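Local structure of PTS system, IIA component (Enterococcus faecalis, 3BED) at residues G94-L97 against A98-I101; H13-M16 against A17-L21. The protein probably serves as the mannose/sorbose-type IIA component of a sugar phosphotransferase system, passing on phosphoryl groups during sugar uptake. All blocks are in the same frame, centred on the assembly; numbering follows the deposited sequence. Where two conformers were deposited one is given.

Interaction 1 (G94-L97 against A98-I101); sequences GLNL and AMAI
Asn96 and Met99 (a selenomethionine) meet where the chain leaves strand 89-93 and starts helix 97-105, a clear case of a side chain standing in for the missing turn before a helix. The Asn96 CG sits between the backbone N and the carbonyl carbon (chi1 51°), which folds the amide back over the first turn. OD1 accepts from the backbone N of Met99 at 3.2 Å, with a moderately bent N-H...O angle of 151° and the donor tilted from the amide plane. ND2 gives hydrogen bonds to Gly122 O and to Gly94 O of the second subunit, so both ends of the amide are engaged and its rotation is fixed.

The Met99 side chain crosses that of Asn96 at about a right angle. In the conformer described, one of two, its CB lies beside Asn96 OD1 and its CG is 3.1 Å from that oxygen. SE comes to 3.5 Å from Gly94 O, and a bend at chi3 turns CE onto Leu95 CA at 3.6 Å.

Asn96 O takes the N-H of Ala100 at 3.2 Å, and Leu97 O takes that of Ile101 at 2.9 Å in an almost straight bond of 176°. Ile101 lays CG1 and CD1 against this Leu97 carbonyl; CD1 ends 3.8 Å from Leu97 CG. Leu95 also sets CD1 against Ala100 CB at 4.2 Å, while Leu97 and Ala100 reach helix 16-28. Ala98 and Ile101 pack on Leu70 of the second subunit.

An asparagine side-chain oxygen receiving the N-H three residues on is a classic N-cap bond. Here it stands at the end of the outermost of the four parallel strands that this chain contributes, where strand hands over to helix at the subunit interface.

Interaction 2 (H13-M16 against A17-L21); sequences HGRM and AEETL
The loop joining strand 7-13 to helix 16-28 is a type II' beta turn running directly into a helix, and across it Arg15 meets Glu18 and Glu19 in a salt-bridge network. Gly14 takes the second position of the turn with a positive phi, a backbone shape that glycine tolerates readily. In mannose-type IIA relatives the loop after the first strand carries the phosphorylated histidine, a role consistent with the position of His13 here.

Arg15, at the N-cap position, bends its chain at CG-CD (chi3 72°), which carries the guanidinium back over the first turn. Its NH1 and NH2 both grip a single oxygen, Glu19 OE2, end-on at 2.9 and 2.8 Å. The oxygen sits near the guanidinium edge, moderately out of its plane, and is approached on the side away from its partner oxygen; the two flat groups are turned 57° apart. NH1 also forms a salt bridge with Glu19 OE2 of the second subunit, so this charge cluster straddles the dimer interface. Glu18 OE1 lies over one face of the guanidinium, but Glu18 has two conformers and the approach to Arg15 NE is very short, so its details are doubtful.

The regular helix bonds also begin here: Glu19 N gives to Arg15 O at 3.0 Å. A water bridges the two segments, donating to Gly14 O and accepting from Glu18 N, each at 2.9 Å. Met16, a selenomethionine extended beyond CG, runs side by side with Thr20, whose OG1 stands beside its own backbone N (chi1 -58°). This places OG1 by Met16 O, which accepts twice: from Thr20 N at 2.8 Å, and from the hydroxyl OG1 at 2.6 Å, the two donors arriving from opposite faces of the carbonyl plane.

Interactions 1 and 2 show the same strand-loop-helix passage, begun differently: an asparagine capping bond in interaction 1, an arginine-glutamate cluster in interaction 2. Their centres are about 11 Å apart, and they touch mostly through apolar groups. Thr20 CG2 of helix 16-28 lies 3.9 Å from Ala100 CB of helix 97-105, and Leu95 CD1 lies 4.2 Å from Thr20 CG2. The Met16 methyl CE reaches the carbonyl, 4.0 Å from Leu95 O. Both helix starts also face the second subunit, so the loop bearing His13, the probable phosphorylation site by family analogy, and the 94-97 loop are joined to the same dimer interface.

Interaction 1 (G94-L97 against A98-I101)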
loop_
_atom_site.group_PDB
_atom_site.type_symbol
_atom_site.label_atom_id
_atom_site.label_comp_id
_atom_site.label_asym_id
_atom_site.label_seq_id
_atom_site.Cartn_x
_atom_site.Cartn_y
_atom_site.Cartn_z
ATOM N N GLY A 94 -1.109 1.473 -7.881
ATOM C CA GLY A 94 -1.487 0.405 -6.974
ATOM C C GLY A 94 -0.425 0.109 -5.917
ATOM O O GLY A 94 -0.419 -0.979 -5.354
ATOM N N LEU A 95 0.439 1.092 -5.606
ATOM C CA LEU A 95 1.558 0.876 -4.672
ATOM C C LEU A 95 1.179 0.087 -3.444
ATOM O O LEU A 95 0.263 0.472 -2.720
ATOM C CB LEU A 95 2.039 2.254 -4.182
ATOM C CG LEU A 95 3.139 2.372 -3.127
ATOM C CD1 LEU A 95 4.429 1.691 -3.559
ATOM C CD2 LEU A 95 3.411 3.879 -2.755
ATOM N N ASN A 96 1.903 -1.017 -3.214
ATOM C CA ASN A 96 1.840 -1.731 -1.966
ATOM C C ASN A 96 3.280 -2.037 -1.543
ATOM O O ASN A 96 4.255 -1.741 -2.289
ATOM C CB ASN A 96 0.958 -2.995 -2.020
ATOM C CG ASN A 96 1.319 -3.900 -3.176
ATOM O OD1 ASN A 96 2.472 -3.886 -3.666
ATOM N ND2 ASN A 96 0.304 -4.714 -3.642
ATOM N N LEU A 97 3.418 -2.533 -0.327
ATOM C CA LEU A 97 4.771 -2.659 0.230
ATOM C C LEU A 97 5.619 -3.639 -0.576
ATOM O O LEU A 97 6.829 -3.422 -0.723
ATOM C CB LEU A 97 4.697 -3.102 1.690
ATOM C CG LEU A 97 6.042 -3.050 2.458
ATOM C CD1 LEU A 97 6.756 -1.684 2.378
ATOM C CD2 LEU A 97 5.774 -3.380 3.905
ATOM N N ALA A 98 5.027 -4.725 -1.071
ATOM C CA ALA A 98 5.838 -5.662 -1.803
ATOM C C ALA A 98 6.462 -4.982 -3.020
ATOM O O ALA A 98 7.611 -5.280 -3.393
ATOM C CB ALA A 98 4.983 -6.863 -2.237
HETATM N N MSE A 99 5.693 -4.113 -3.668
HETATM C CA MSE A 99 6.210 -3.439 -4.855
HETATM C C MSE A 99 7.384 -2.555 -4.497
HETATM O O MSE A 99 8.389 -2.508 -5.244
HETATM C CB MSE A 99 5.112 -2.621 -5.535
HETATM C CG MSE A 99 4.111 -3.430 -6.246
HETATM SE SE MSE A 99 2.552 -2.275 -6.598
HETATM C CE MSE A 99 3.723 -0.684 -7.052
ATOM N N ALA A 100 7.279 -1.856 -3.369
ATOM C CA ALA A 100 8.336 -0.932 -2.962
ATOM C C ALA A 100 9.603 -1.683 -2.582
ATOM O O ALA A 100 10.716 -1.246 -2.939
ATOM C CB ALA A 100 7.863 -0.071 -1.798
ATOM N N ILE A 101 9.448 -2.781 -1.823
ATOM C CA ILE A 101 10.618 -3.633 -1.483
ATOM C C ILE A 101 11.308 -4.168 -2.732
ATOM O O ILE A 101 12.553 -4.084 -2.848
ATOM C CB ILE A 101 10.173 -4.825 -0.550
ATOM C CG1 ILE A 101 9.820 -4.214 0.827
ATOM C CG2 ILE A 101 11.194 -6.026 -0.634
ATOM C CD1 ILE A 101 8.995 -5.315 1.615
#

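Interaction 2 (H13-M16 against A17-L21)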
loop_
_atom_site.group_PDB
_atom_site.type_symbol
_atom_site.label_atom_id
_atom_site.label_comp_id
_atom_site.label_asym_id
_atom_site.label_seq_id
_atom_site.Cartn_x
_atom_site.Cartn_y
_atom_site.Cartn_z
ATOM N N HIS A 13 -1.648 10.431 -2.380
ATOM C CA HIS A 13 -2.419 11.305 -1.499
ATOM C C HIS A 13 -1.777 11.240 -0.126
ATOM O O HIS A 13 -1.464 10.137 0.347
ATOM C CB HIS A 13 -3.856 10.791 -1.336
ATOM C CG HIS A 13 -4.635 10.755 -2.611
ATOM N ND1 HIS A 13 -4.411 9.803 -3.591
ATOM C CD2 HIS A 13 -5.618 11.563 -3.083
ATOM C CE1 HIS A 13 -5.260 9.999 -4.589
ATOM N NE2 HIS A 13 -6.002 11.061 -4.310
ATOM N N GLY A 14 -1.590 12.399 0.522
ATOM C CA GLY A 14 -1.116 12.421 1.897
ATOM C C GLY A 14 0.279 11.779 1.993
ATOM O O GLY A 14 1.101 11.861 1.054
ATOM N N ARG A 15 0.529 11.154 3.137
ATOM C CA ARG A 15 1.903 10.710 3.496
ATOM C C ARG A 15 2.043 9.210 3.370
ATOM O O ARG A 15 2.990 8.648 3.875
ATOM C CB ARG A 15 2.271 11.132 4.926
ATOM C CG ARG A 15 2.349 12.641 5.194
ATOM C CD ARG A 15 2.633 12.893 6.693
ATOM N NE ARG A 15 4.009 12.564 7.097
ATOM C CZ ARG A 15 4.411 11.504 7.811
ATOM N NH1 ARG A 15 3.569 10.587 8.257
ATOM N NH2 ARG A 15 5.694 11.363 8.090
HETATM N N MSE A 16 1.118 8.556 2.655
HETATM C CA MSE A 16 1.222 7.124 2.511
HETATM C C MSE A 16 2.548 6.702 1.808
HETATM O O MSE A 16 3.204 5.709 2.207
HETATM C CB MSE A 16 0.016 6.602 1.715
HETATM C CG MSE A 16 0.063 5.118 1.468
HETATM SE SE MSE A 16 -1.414 4.634 0.296
HETATM C CE MSE A 16 -1.187 2.677 0.318
ATOM N N ALA A 17 2.903 7.416 0.734
ATOM C CA ALA A 17 4.128 7.051 -0.006
ATOM C C ALA A 17 5.325 7.250 0.917
ATOM O O ALA A 17 6.232 6.415 0.962
ATOM C CB ALA A 17 4.304 7.902 -1.262
ATOM N N GLU A 18 5.346 8.378 1.631
ATOM C CA GLU A 18 6.436 8.688 2.552
ATOM C C GLU A 18 6.663 7.529 3.520
ATOM O O GLU A 18 7.780 7.074 3.711
ATOM C CB GLU A 18 6.072 9.936 3.344
ATOM C CG GLU A 18 7.075 10.349 4.354
ATOM C CD GLU A 18 6.867 11.792 4.732
ATOM O OE1 GLU A 18 5.918 12.071 5.489
ATOM O OE2 GLU A 18 7.639 12.646 4.260
ATOM N N GLU A 19 5.576 7.066 4.149
ATOM C CA GLU A 19 5.737 6.008 5.142
ATOM C C GLU A 19 5.997 4.651 4.499
ATOM O O GLU A 19 6.583 3.786 5.124
ATOM C CB GLU A 19 4.502 5.933 6.079
ATOM C CG GLU A 19 4.350 7.210 6.927
ATOM C CD GLU A 19 5.503 7.408 7.913
ATOM O OE1 GLU A 19 6.320 6.463 8.136
ATOM O OE2 GLU A 19 5.610 8.541 8.452
ATOM N N THR A 20 5.528 4.469 3.264
ATOM C CA THR A 20 5.860 3.244 2.533
ATOM C C THR A 20 7.379 3.147 2.339
ATOM O O THR A 20 7.963 2.064 2.549
ATOM C CB THR A 20 5.120 3.171 1.190
ATOM O OG1 THR A 20 3.711 3.243 1.435
ATOM C CG2 THR A 20 5.394 1.840 0.508
ATOM N N LEU A 21 8.010 4.257 1.925
ATOM C CA LEU A 21 9.472 4.260 1.810
ATOM C C LEU A 21 10.148 3.968 3.160
ATOM O O LEU A 21 11.074 3.183 3.227
ATOM C CB LEU A 21 9.978 5.592 1.232
ATOM C CG LEU A 21 11.495 5.681 1.052
ATOM C CD1 LEU A 21 12.019 4.593 0.123
ATOM C CD2 LEU A 21 11.911 7.089 0.575
HETATM O O HOH W 1 3.706 10.554 0.684
#